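Local coordinates for protein peptidoglycan-N-acetylmuramic acid deacetylase PdaC (Bacillus subtilis subsp. subtilis str. 168, PDB 6H8N) that removes acetyl groups from N-acetylmuramic acid in peptidoglycan, which confers lysozyme resistance, and can also deacylate short chitin oligomers, at residues K10-T15 / R154-H159; L14-G19 / G37-F42; G66-S71 / R106-G111. The protein carries 1 engineered substitution. All blocks are in the same frame, centred on the assembly; numbering follows the deposited sequence. Where two conformers were deposited one is given.

Contact 1: residues K10-T15 / R154-H159; sequences KVIALT and RTILIH. With PO4 (phosphate ion), chain D.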
loop_
_atom_site.group_PDB
_atom_site.type_symbol
_atom_site.label_atom_id
_atom_site.label_comp_id
_atom_site.label_asym_id
_atom_site.label_seq_id
_atom_site.Cartn_x
_atom_site.Cartn_y
_atom_site.Cartn_z
ATOM N N LYS A 10 12.180 12.672 7.653
ATOM C CA LYS A 10 10.841 12.130 7.808
ATOM C C LYS A 10 10.510 11.159 6.685
ATOM O O LYS A 10 10.861 11.375 5.528
ATOM C CB LYS A 10 9.800 13.251 7.786
ATOM C CG LYS A 10 9.814 14.111 9.039
ATOM C CD LYS A 10 8.601 15.020 9.124
ATOM C CE LYS A 10 8.483 15.936 7.938
ATOM N NZ LYS A 10 9.643 16.857 7.826
ATOM N N VAL A 11 9.779 10.107 7.036
ATOM C CA VAL A 11 9.286 9.139 6.068
ATOM C C VAL A 11 7.814 8.885 6.338
ATOM O O VAL A 11 7.336 9.000 7.469
ATOM C CB VAL A 11 10.076 7.812 6.121
ATOM C CG1 VAL A 11 11.542 8.032 5.765
ATOM C CG2 VAL A 11 9.934 7.149 7.486
ATOM N N ILE A 12 7.094 8.523 5.286
ATOM C CA ILE A 12 5.704 8.117 5.413
ATOM C C ILE A 12 5.407 7.148 4.283
ATOM O O ILE A 12 5.969 7.252 3.188
ATOM C CB ILE A 12 4.788 9.364 5.407
ATOM C CG1 ILE A 12 3.378 9.041 5.906
ATOM C CG2 ILE A 12 4.757 10.024 4.031
ATOM C CD1 ILE A 12 2.631 10.282 6.389
ATOM N N ALA A 13 4.520 6.195 4.551
ATOM C CA ALA A 13 4.116 5.182 3.569
ATOM C C ALA A 13 2.664 5.418 3.174
ATOM O O ALA A 13 1.741 5.086 3.926
ATOM C CB ALA A 13 4.308 3.782 4.131
ATOM N N LEU A 14 2.456 5.964 1.987
ATOM C CA LEU A 14 1.123 6.025 1.411
ATOM C C LEU A 14 0.818 4.698 0.750
ATOM O O LEU A 14 1.613 4.196 -0.050
ATOM C CB LEU A 14 1.034 7.136 0.370
ATOM C CG LEU A 14 1.308 8.530 0.845
ATOM C CD1 LEU A 14 1.173 9.503 -0.300
ATOM C CD2 LEU A 14 0.347 8.882 1.937
ATOM N N THR A 15 -0.328 4.129 1.071
ATOM C CA THR A 15 -0.701 2.836 0.531
ATOM C C THR A 15 -2.108 2.895 -0.028
ATOM O O THR A 15 -2.973 3.658 0.451
ATOM C CB THR A 15 -0.587 1.706 1.568
ATOM O OG1 THR A 15 -1.655 1.770 2.523
ATOM C CG2 THR A 15 0.763 1.746 2.266
ATOM N N ARG A 154 4.381 6.712 9.752
ATOM C CA ARG A 154 3.024 6.200 9.680
ATOM C C ARG A 154 2.721 5.641 8.295
ATOM O O ARG A 154 3.376 5.974 7.301
ATOM C CB ARG A 154 2.015 7.285 10.053
ATOM C CG ARG A 154 2.196 7.725 11.490
ATOM C CD ARG A 154 1.075 8.617 11.961
ATOM N NE ARG A 154 1.196 8.805 13.391
ATOM C CZ ARG A 154 1.194 9.965 14.027
ATOM N NH1 ARG A 154 1.345 9.932 15.333
ATOM N NH2 ARG A 154 1.048 11.122 13.390
ATOM N N THR A 155 1.713 4.785 8.257
ATOM C CA THR A 155 1.209 4.156 7.045
ATOM C C THR A 155 -0.239 4.580 6.853
ATOM O O THR A 155 -1.076 4.369 7.744
ATOM C CB THR A 155 1.328 2.638 7.169
ATOM O OG1 THR A 155 2.706 2.308 7.343
ATOM C CG2 THR A 155 0.806 1.931 5.931
ATOM N N ILE A 156 -0.531 5.166 5.694
ATOM C CA ILE A 156 -1.844 5.721 5.368
ATOM C C ILE A 156 -2.550 4.777 4.412
ATOM O O ILE A 156 -1.939 4.284 3.458
ATOM C CB ILE A 156 -1.696 7.112 4.718
ATOM C CG1 ILE A 156 -1.048 8.098 5.695
ATOM C CG2 ILE A 156 -3.042 7.638 4.259
ATOM C CD1 ILE A 156 -0.480 9.341 5.038
ATOM N N LEU A 157 -3.849 4.560 4.631
ATOM C CA LEU A 157 -4.704 3.771 3.736
ATOM C C LEU A 157 -5.636 4.669 2.937
ATOM O O LEU A 157 -6.458 5.387 3.514
ATOM C CB LEU A 157 -5.529 2.778 4.547
ATOM C CG LEU A 157 -6.666 2.042 3.829
ATOM C CD1 LEU A 157 -6.113 1.230 2.664
ATOM C CD2 LEU A 157 -7.452 1.176 4.805
ATOM N N ILE A 158 -5.540 4.595 1.611
ATOM C CA ILE A 158 -6.491 5.198 0.681
ATOM C C ILE A 158 -6.942 4.095 -0.269
ATOM O O ILE A 158 -6.172 3.174 -0.573
ATOM C CB ILE A 158 -5.802 6.349 -0.093
ATOM C CG1 ILE A 158 -5.398 7.460 0.885
ATOM C CG2 ILE A 158 -6.679 6.877 -1.229
ATOM C CD1 ILE A 158 -4.514 8.528 0.310
ATOM N N HIS A 159 -8.185 4.150 -0.732
ATOM C CA HIS A 159 -8.684 3.155 -1.682
ATOM C C HIS A 159 -8.689 3.772 -3.074
ATOM O O HIS A 159 -9.448 4.707 -3.332
ATOM C CB HIS A 159 -10.067 2.670 -1.240
ATOM C CG HIS A 159 -10.049 2.070 0.134
ATOM N ND1 HIS A 159 -10.179 2.823 1.285
ATOM C CD2 HIS A 159 -9.830 0.798 0.555
ATOM C CE1 HIS A 159 -10.073 2.039 2.345
ATOM N NE2 HIS A 159 -9.858 0.805 1.927
HETATM P P PO4 D . -10.295 -2.502 2.726
HETATM O O1 PO4 D . -11.787 -2.361 3.130
HETATM O O2 PO4 D . -9.528 -1.402 3.438
HETATM O O3 PO4 D . -10.221 -2.223 1.262
HETATM O O4 PO4 D . -9.833 -3.888 3.048
#
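Ala13, Leu14 and Thr15 pair with Thr155, Ile156 and Leu157 as parallel beta neighbours. The two strands lie in the central sheet of the NodB-homology domain, the distorted beta/alpha barrel of the polysaccharide deacetylases. Their axes come within 4.7 Å and are inclined to each other by 20°. Ala13 N donates to Arg154 O, and Ala13 O accepts from Ile156 N. Thr15 continues the pattern, with its N bonded to Ile156 O and its O taking Ile158 N at 3.0 Å. The CA-H of Thr155 also points at Ala13 O.

The two sides of the sheet differ. Ile12, Leu14 and Ile156 form an apolar cluster. The ends of Ile12 and Ile156 meet at an angle, with their CD1 atoms 3.5 Å apart. Leu14 lies alongside Ile156, its CD2 branch turned toward the same methyl. That approach is very close, but Ile156 was deposited in two conformers, so the closeness is doubtful. Helix 163-178 packs on Leu14 and Ile158. On the other face, Thr15 and Thr155 cross nearly at right angles and touch through their CG2 methyls at 3.7 Å. Helix 186-197 reaches both.

At one end of the pair, His159, probably the proton donor, hydrogen-bonds through NE2 to phosphate O2 at 2.7 Å. The bond is nearly straight, and O2 lies at the ring edge. Leu157 CD1 lies above one face of this ring, offset toward its rim. ND1 of the same ring hydrogen-bonds to Asp133 OD1.

Thr15 OG1 stands between its own backbone N and carbonyl carbon (chi1 74°). From there it donates to Ile156 O at 2.7 Å, tilted 34° from the carbonyl plane, so this oxygen is gripped by both the N and the OG1 of one threonine.

Contact 2: residues L14-G19 / G37-F42; sequences LTFSDG and GHATFF. Engineered in segment 14-19: Ser17 (natural residue Asp). With ZN (zinc ion), chain C.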
loop_
_atom_site.group_PDB
_atom_site.type_symbol
_atom_site.label_atom_id
_atom_site.label_comp_id
_atom_site.label_asym_id
_atom_site.label_seq_id
_atom_site.Cartn_x
_atom_site.Cartn_y
_atom_site.Cartn_z
ATOM N N LEU A 14 2.456 5.964 1.987
ATOM C CA LEU A 14 1.123 6.025 1.411
ATOM C C LEU A 14 0.818 4.698 0.750
ATOM O O LEU A 14 1.613 4.196 -0.050
ATOM C CB LEU A 14 1.034 7.136 0.370
ATOM C CG LEU A 14 1.308 8.530 0.845
ATOM C CD1 LEU A 14 1.173 9.503 -0.300
ATOM C CD2 LEU A 14 0.347 8.882 1.937
ATOM N N THR A 15 -0.328 4.129 1.071
ATOM C CA THR A 15 -0.701 2.836 0.531
ATOM C C THR A 15 -2.108 2.895 -0.028
ATOM O O THR A 15 -2.973 3.658 0.451
ATOM C CB THR A 15 -0.587 1.706 1.568
ATOM O OG1 THR A 15 -1.655 1.770 2.523
ATOM C CG2 THR A 15 0.763 1.746 2.266
ATOM N N PHE A 16 -2.325 2.107 -1.079
ATOM C CA PHE A 16 -3.545 2.160 -1.867
ATOM C C PHE A 16 -4.096 0.763 -2.060
ATOM O O PHE A 16 -3.419 -0.080 -2.657
ATOM C CB PHE A 16 -3.280 2.788 -3.231
ATOM C CG PHE A 16 -2.810 4.197 -3.133
ATOM C CD1 PHE A 16 -3.728 5.204 -2.958
ATOM C CD2 PHE A 16 -1.473 4.519 -3.201
ATOM C CE1 PHE A 16 -3.337 6.499 -2.839
ATOM C CE2 PHE A 16 -1.052 5.822 -3.072
ATOM C CZ PHE A 16 -1.991 6.826 -2.888
ATOM N N SER A 17 -5.327 0.535 -1.632
ATOM C CA SER A 17 -5.978 -0.760 -1.768
ATOM C C SER A 17 -7.109 -0.697 -2.775
ATOM O O SER A 17 -7.824 0.299 -2.856
ATOM C CB SER A 17 -6.599 -1.168 -0.437
ATOM O OG SER A 17 -5.595 -1.478 0.509
ATOM N N ASP A 18 -7.293 -1.798 -3.505
ATOM C CA ASP A 18 -8.503 -2.161 -4.257
ATOM C C ASP A 18 -8.381 -1.984 -5.756
ATOM O O ASP A 18 -9.269 -2.427 -6.486
ATOM C CB ASP A 18 -9.785 -1.460 -3.788
ATOM C CG ASP A 18 -10.179 -1.830 -2.401
ATOM O OD1 ASP A 18 -9.650 -2.808 -1.869
ATOM O OD2 ASP A 18 -11.000 -1.074 -1.816
ATOM N N GLY A 19 -7.301 -1.390 -6.227
ATOM C CA GLY A 19 -7.065 -1.255 -7.657
ATOM C C GLY A 19 -6.416 -2.518 -8.213
ATOM O O GLY A 19 -6.309 -3.537 -7.529
ATOM N N GLY A 37 7.792 10.791 -5.536
ATOM C CA GLY A 37 7.520 9.894 -4.439
ATOM C C GLY A 37 7.115 8.515 -4.945
ATOM O O GLY A 37 6.856 8.316 -6.133
ATOM N N HIS A 38 7.067 7.561 -4.014
ATOM C CA HIS A 38 6.612 6.210 -4.318
ATOM C C HIS A 38 5.539 5.815 -3.327
ATOM O O HIS A 38 5.347 6.472 -2.297
ATOM C CB HIS A 38 7.763 5.198 -4.294
ATOM C CG HIS A 38 8.749 5.415 -5.392
ATOM N ND1 HIS A 38 10.085 5.642 -5.155
ATOM C CD2 HIS A 38 8.586 5.483 -6.732
ATOM C CE1 HIS A 38 10.709 5.813 -6.310
ATOM N NE2 HIS A 38 9.817 5.742 -7.282
ATOM N N ALA A 39 4.825 4.736 -3.646
ATOM C CA ALA A 39 3.774 4.218 -2.786
ATOM C C ALA A 39 3.700 2.707 -2.948
ATOM O O ALA A 39 4.476 2.090 -3.690
ATOM C CB ALA A 39 2.435 4.878 -3.104
ATOM N N THR A 40 2.761 2.110 -2.222
ATOM C CA THR A 40 2.555 0.674 -2.243
ATOM C C THR A 40 1.099 0.421 -2.591
ATOM O O THR A 40 0.207 0.999 -1.958
ATOM C CB THR A 40 2.862 0.052 -0.873
ATOM O OG1 THR A 40 4.162 0.483 -0.452
ATOM C CG2 THR A 40 2.864 -1.464 -0.961
ATOM N N PHE A 41 0.856 -0.404 -3.606
ATOM C CA PHE A 41 -0.478 -0.685 -4.127
ATOM C C PHE A 41 -0.827 -2.120 -3.779
ATOM O O PHE A 41 -0.140 -3.050 -4.222
ATOM C CB PHE A 41 -0.505 -0.467 -5.640
ATOM C CG PHE A 41 -0.321 0.964 -6.034
ATOM C CD1 PHE A 41 0.939 1.522 -6.127
ATOM C CD2 PHE A 41 -1.430 1.780 -6.267
ATOM C CE1 PHE A 41 1.095 2.879 -6.454
ATOM C CE2 PHE A 41 -1.278 3.123 -6.579
ATOM C CZ PHE A 41 -0.014 3.666 -6.690
ATOM N N PHE A 42 -1.887 -2.295 -2.994
ATOM C CA PHE A 42 -2.393 -3.608 -2.619
ATOM C C PHE A 42 -3.533 -3.918 -3.572
ATOM O O PHE A 42 -4.623 -3.336 -3.482
ATOM C CB PHE A 42 -2.797 -3.602 -1.151
ATOM C CG PHE A 42 -1.614 -3.538 -0.236
ATOM C CD1 PHE A 42 -0.971 -4.695 0.141
ATOM C CD2 PHE A 42 -1.099 -2.310 0.195
ATOM C CE1 PHE A 42 0.157 -4.653 0.956
ATOM C CE2 PHE A 42 0.026 -2.266 1.014
ATOM C CZ PHE A 42 0.635 -3.445 1.403
HETATM ZN ZN ZN C . -9.846 -3.526 -0.065
HETATM O O HOH W 1 4.003 2.983 0.709
HETATM O O HOH W 2 4.557 6.676 0.302
#
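Strands 14-17 and 40-42 run parallel, their axes 4.6 Å apart at closest and inclined by 21°, with Thr15 opposite Thr40, Phe16 opposite Phe41 and Ser17 opposite Phe42. Four backbone bonds join them. Thr40 N donates to Leu14 O, Phe16 N to Thr40 O, Phe42 N to Phe16 O and Asp18 N to Phe42 O. The shortest is Phe42 N to Phe16 O, at 2.7 Å.

Phe16 and Phe41 project from the same face, side by side. Their planes are 21° from parallel but slid apart, with centroids separated by 5.1 Å, so overlap is slight. CD2 of Phe16 lies over one face of the Phe41 ring, 3.7 Å from its CE2. The methyl of Ala39 meets the edge of the Phe16 ring, its CB 3.6 Å from Phe16 CE2. On the opposite face Thr15 and Thr40 stand alongside each other. The Phe42 ring presents its edge to Thr15, with CE2 4.1 Å from Thr15 CB. A water donates to Leu14 O and accepts from Thr40 OG1, linking the strands a second time there. Thr40 OG1 is also bonded to Val186 N.

Ser17 is engineered; the natural aspartate is probably the proton acceptor. The OG of Ser17 hydrogen-bonds to Arg106 NH1 and touches Phe42 CB. Asp18 follows in the chain, its CB pointing away from segment 37-42. Its OD1 binds zinc at 1.9 Å, and the bond from Asp18 N to Phe42 O ties the backbone of this ligand to the neighbouring strand.

The pair frames a beta-alpha-beta unit through helix 22-35, whose Ile28, Leu29 and Leu32 pack on Phe16, Phe41 and Ala39. Helix 163-178 adds Ala169 against Phe16, and strand 155-159 borders strand 14-17 along its other edge.

Contact 3: residues G66-S71 / R106-G111; sequences GNHSWS and RPPYGG. With ZN (zinc ion), chain C; PO4 (phosphate ion), chain D.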
loop_
_atom_site.group_PDB
_atom_site.type_symbol
_atom_site.label_atom_id
_atom_site.label_comp_id
_atom_site.label_asym_id
_atom_site.label_seq_id
_atom_site.Cartn_x
_atom_site.Cartn_y
_atom_site.Cartn_z
ATOM N N GLY A 66 1.553 -5.161 -3.419
ATOM C CA GLY A 66 1.168 -6.168 -2.461
ATOM C C GLY A 66 -0.112 -6.866 -2.890
ATOM O O GLY A 66 -0.812 -6.425 -3.793
ATOM N N ASN A 67 -0.398 -7.976 -2.226
ATOM C CA ASN A 67 -1.521 -8.842 -2.558
ATOM C C ASN A 67 -2.729 -8.503 -1.687
ATOM O O ASN A 67 -2.615 -8.492 -0.461
ATOM C CB ASN A 67 -1.041 -10.277 -2.299
ATOM C CG ASN A 67 -2.035 -11.352 -2.687
ATOM O OD1 ASN A 67 -3.236 -11.277 -2.410
ATOM N ND2 ASN A 67 -1.513 -12.418 -3.274
ATOM N N HIS A 68 -3.880 -8.237 -2.312
ATOM C CA HIS A 68 -5.093 -7.857 -1.582
ATOM C C HIS A 68 -6.235 -8.837 -1.817
ATOM O O HIS A 68 -7.400 -8.478 -1.654
ATOM C CB HIS A 68 -5.492 -6.435 -1.959
ATOM C CG HIS A 68 -6.473 -5.776 -1.034
ATOM N ND1 HIS A 68 -6.390 -5.814 0.340
ATOM C CD2 HIS A 68 -7.537 -4.993 -1.324
ATOM C CE1 HIS A 68 -7.387 -5.102 0.859
ATOM N NE2 HIS A 68 -8.083 -4.576 -0.130
ATOM N N SER A 69 -5.900 -10.089 -2.169
ATOM C CA SER A 69 -6.853 -11.154 -2.500
ATOM C C SER A 69 -7.342 -11.046 -3.932
ATOM O O SER A 69 -7.019 -10.093 -4.649
ATOM C CB SER A 69 -8.052 -11.215 -1.539
ATOM O OG SER A 69 -9.122 -10.372 -1.932
ATOM N N TRP A 70 -8.082 -12.067 -4.381
ATOM C CA TRP A 70 -8.585 -12.096 -5.750
ATOM C C TRP A 70 -9.840 -11.243 -5.911
ATOM O O TRP A 70 -9.923 -10.407 -6.813
ATOM C CB TRP A 70 -8.859 -13.544 -6.191
ATOM C CG TRP A 70 -9.300 -13.581 -7.622
ATOM C CD1 TRP A 70 -10.587 -13.551 -8.098
ATOM C CD2 TRP A 70 -8.456 -13.632 -8.776
ATOM N NE1 TRP A 70 -10.588 -13.572 -9.473
ATOM C CE2 TRP A 70 -9.294 -13.618 -9.916
ATOM C CE3 TRP A 70 -7.077 -13.690 -8.957
ATOM C CZ2 TRP A 70 -8.793 -13.656 -11.210
ATOM C CZ3 TRP A 70 -6.584 -13.725 -10.235
ATOM C CH2 TRP A 70 -7.439 -13.710 -11.352
ATOM N N SER A 71 -10.840 -11.459 -5.042
ATOM C CA SER A 71 -12.160 -10.850 -5.204
ATOM C C SER A 71 -12.678 -10.201 -3.920
ATOM O O SER A 71 -13.876 -9.903 -3.826
ATOM C CB SER A 71 -13.165 -11.888 -5.723
ATOM O OG SER A 71 -13.227 -12.975 -4.833
ATOM N N ARG A 106 -2.227 -7.908 2.296
ATOM C CA ARG A 106 -3.136 -7.074 3.077
ATOM C C ARG A 106 -4.507 -7.732 3.025
ATOM O O ARG A 106 -5.223 -7.606 2.021
ATOM C CB ARG A 106 -3.164 -5.660 2.533
ATOM C CG ARG A 106 -4.112 -4.743 3.272
ATOM C CD ARG A 106 -3.953 -3.317 2.818
ATOM N NE ARG A 106 -2.817 -2.648 3.433
ATOM C CZ ARG A 106 -2.490 -1.384 3.200
ATOM N NH1 ARG A 106 -3.183 -0.661 2.322
ATOM N NH2 ARG A 106 -1.479 -0.835 3.851
ATOM N N PRO A 107 -4.899 -8.467 4.063
ATOM C CA PRO A 107 -6.192 -9.161 4.030
ATOM C C PRO A 107 -7.327 -8.160 3.958
ATOM O O PRO A 107 -7.308 -7.167 4.695
ATOM C CB PRO A 107 -6.211 -9.909 5.366
ATOM C CG PRO A 107 -4.753 -10.159 5.665
ATOM C CD PRO A 107 -4.086 -8.867 5.221
ATOM N N PRO A 108 -8.326 -8.390 3.105
ATOM C CA PRO A 108 -9.492 -7.496 3.047
ATOM C C PRO A 108 -10.081 -7.232 4.424
ATOM O O PRO A 108 -10.232 -8.145 5.247
ATOM C CB PRO A 108 -10.466 -8.265 2.158
ATOM C CG PRO A 108 -9.546 -8.986 1.203
ATOM C CD PRO A 108 -8.412 -9.436 2.071
ATOM N N TYR A 109 -10.438 -5.965 4.663
ATOM C CA TYR A 109 -11.057 -5.500 5.909
ATOM C C TYR A 109 -10.168 -5.674 7.130
ATOM O O TYR A 109 -10.638 -5.482 8.257
ATOM C CB TYR A 109 -12.444 -6.125 6.166
ATOM C CG TYR A 109 -13.298 -6.214 4.926
ATOM C CD1 TYR A 109 -13.876 -5.085 4.368
ATOM C CD2 TYR A 109 -13.504 -7.431 4.286
ATOM C CE1 TYR A 109 -14.637 -5.154 3.233
ATOM C CE2 TYR A 109 -14.265 -7.519 3.160
ATOM C CZ TYR A 109 -14.838 -6.380 2.622
ATOM O OH TYR A 109 -15.592 -6.447 1.477
ATOM N N GLY A 110 -8.885 -6.014 6.948
ATOM C CA GLY A 110 -7.984 -6.325 8.035
ATOM C C GLY A 110 -8.189 -7.689 8.655
ATOM O O GLY A 110 -7.518 -8.008 9.639
ATOM N N GLY A 111 -9.076 -8.506 8.101
ATOM C CA GLY A 111 -9.481 -9.743 8.746
ATOM C C GLY A 111 -8.508 -10.878 8.548
ATOM O O GLY A 111 -8.294 -11.332 7.424
HETATM ZN ZN ZN C . -9.846 -3.526 -0.065
HETATM P P PO4 D . -10.295 -2.502 2.726
HETATM O O1 PO4 D . -11.787 -2.361 3.130
HETATM O O2 PO4 D . -9.528 -1.402 3.438
HETATM O O3 PO4 D . -10.221 -2.223 1.262
HETATM O O4 PO4 D . -9.833 -3.888 3.048
#
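His68 uses both ring nitrogens at once: NE2 binds zinc at 2.1 Å, while ND1 donates to the backbone oxygen of Arg106, with 2.7 Å between ND1 and O. The bond to Arg106 O is bent, at 150° about the hydrogen, and the oxygen lies 16° out of the ring plane. This carbonyl is a second-shell partner. With the zinc on NE2, it helps to fix the rotation of the imidazole, and may make NE2 a stronger metal donor.

Arg106 N donates to Asn67 O at 2.8 Å, nearly straight, so Arg106 is held through both its N and its O. CG of His68 is anti to its backbone N (chi1 -164°), which brings the ring up against segment 106-111. Pro108 comes over one face of that ring with its CG, which also meets Ser69 OG at 3.5 Å.

The turn after the strand is braced from within. Asn67 OD1 accepts from Ser69 N at 2.9 Å, an Asx turn, while ND2 bonds to Gln91 OE1. Ser69 OG donates to His68 O in the carbonyl plane, on a lone pair. The Arg106 side chain bends at chi3 and leads away from His68. Its guanidinium hydrogen-bonds to Ala125 O and to the hydroxyls of Thr15 and the engineered Ser17.

The bound phosphate links the zinc to segment 106-111. Its O3 binds zinc at 1.9 Å, and its O4 accepts from Tyr109 N at 2.7 Å. His159 holds the same ion through another oxygen. The phosphate probably comes from the crystallisation liquor, but it lies where a substrate acetyl group would plausibly meet the metal.

Asp18 and His72 complete the protein ligands. An Asp-His-His zinc site, with both histidines from a His-Ser-X-X-His sequence, is the hallmark of the family 4 carbohydrate esterases.

In the fold
From the N terminus, strand 11-17 takes part in two contacts. Contact 2 closes first, a short loop through helix 22-35 to strand 40-43. Contact 3 follows in series, bringing the loop before helix 114-120 back to the end of strand 64-67, itself the neighbour of strand 40-43. Contact 1 closes last. Its long loop returns to strand 11-17 from strand 155-159, and contact 3 nests inside it. Contacts 1 and 2 share Leu14 and Thr15 and flank one strand. Arg106 of contact 3 hydrogen-bonds to Thr15, touching both. Zinc joins contacts 2 and 3, and the phosphate joins contacts 1 and 3, so all three converge on the active site.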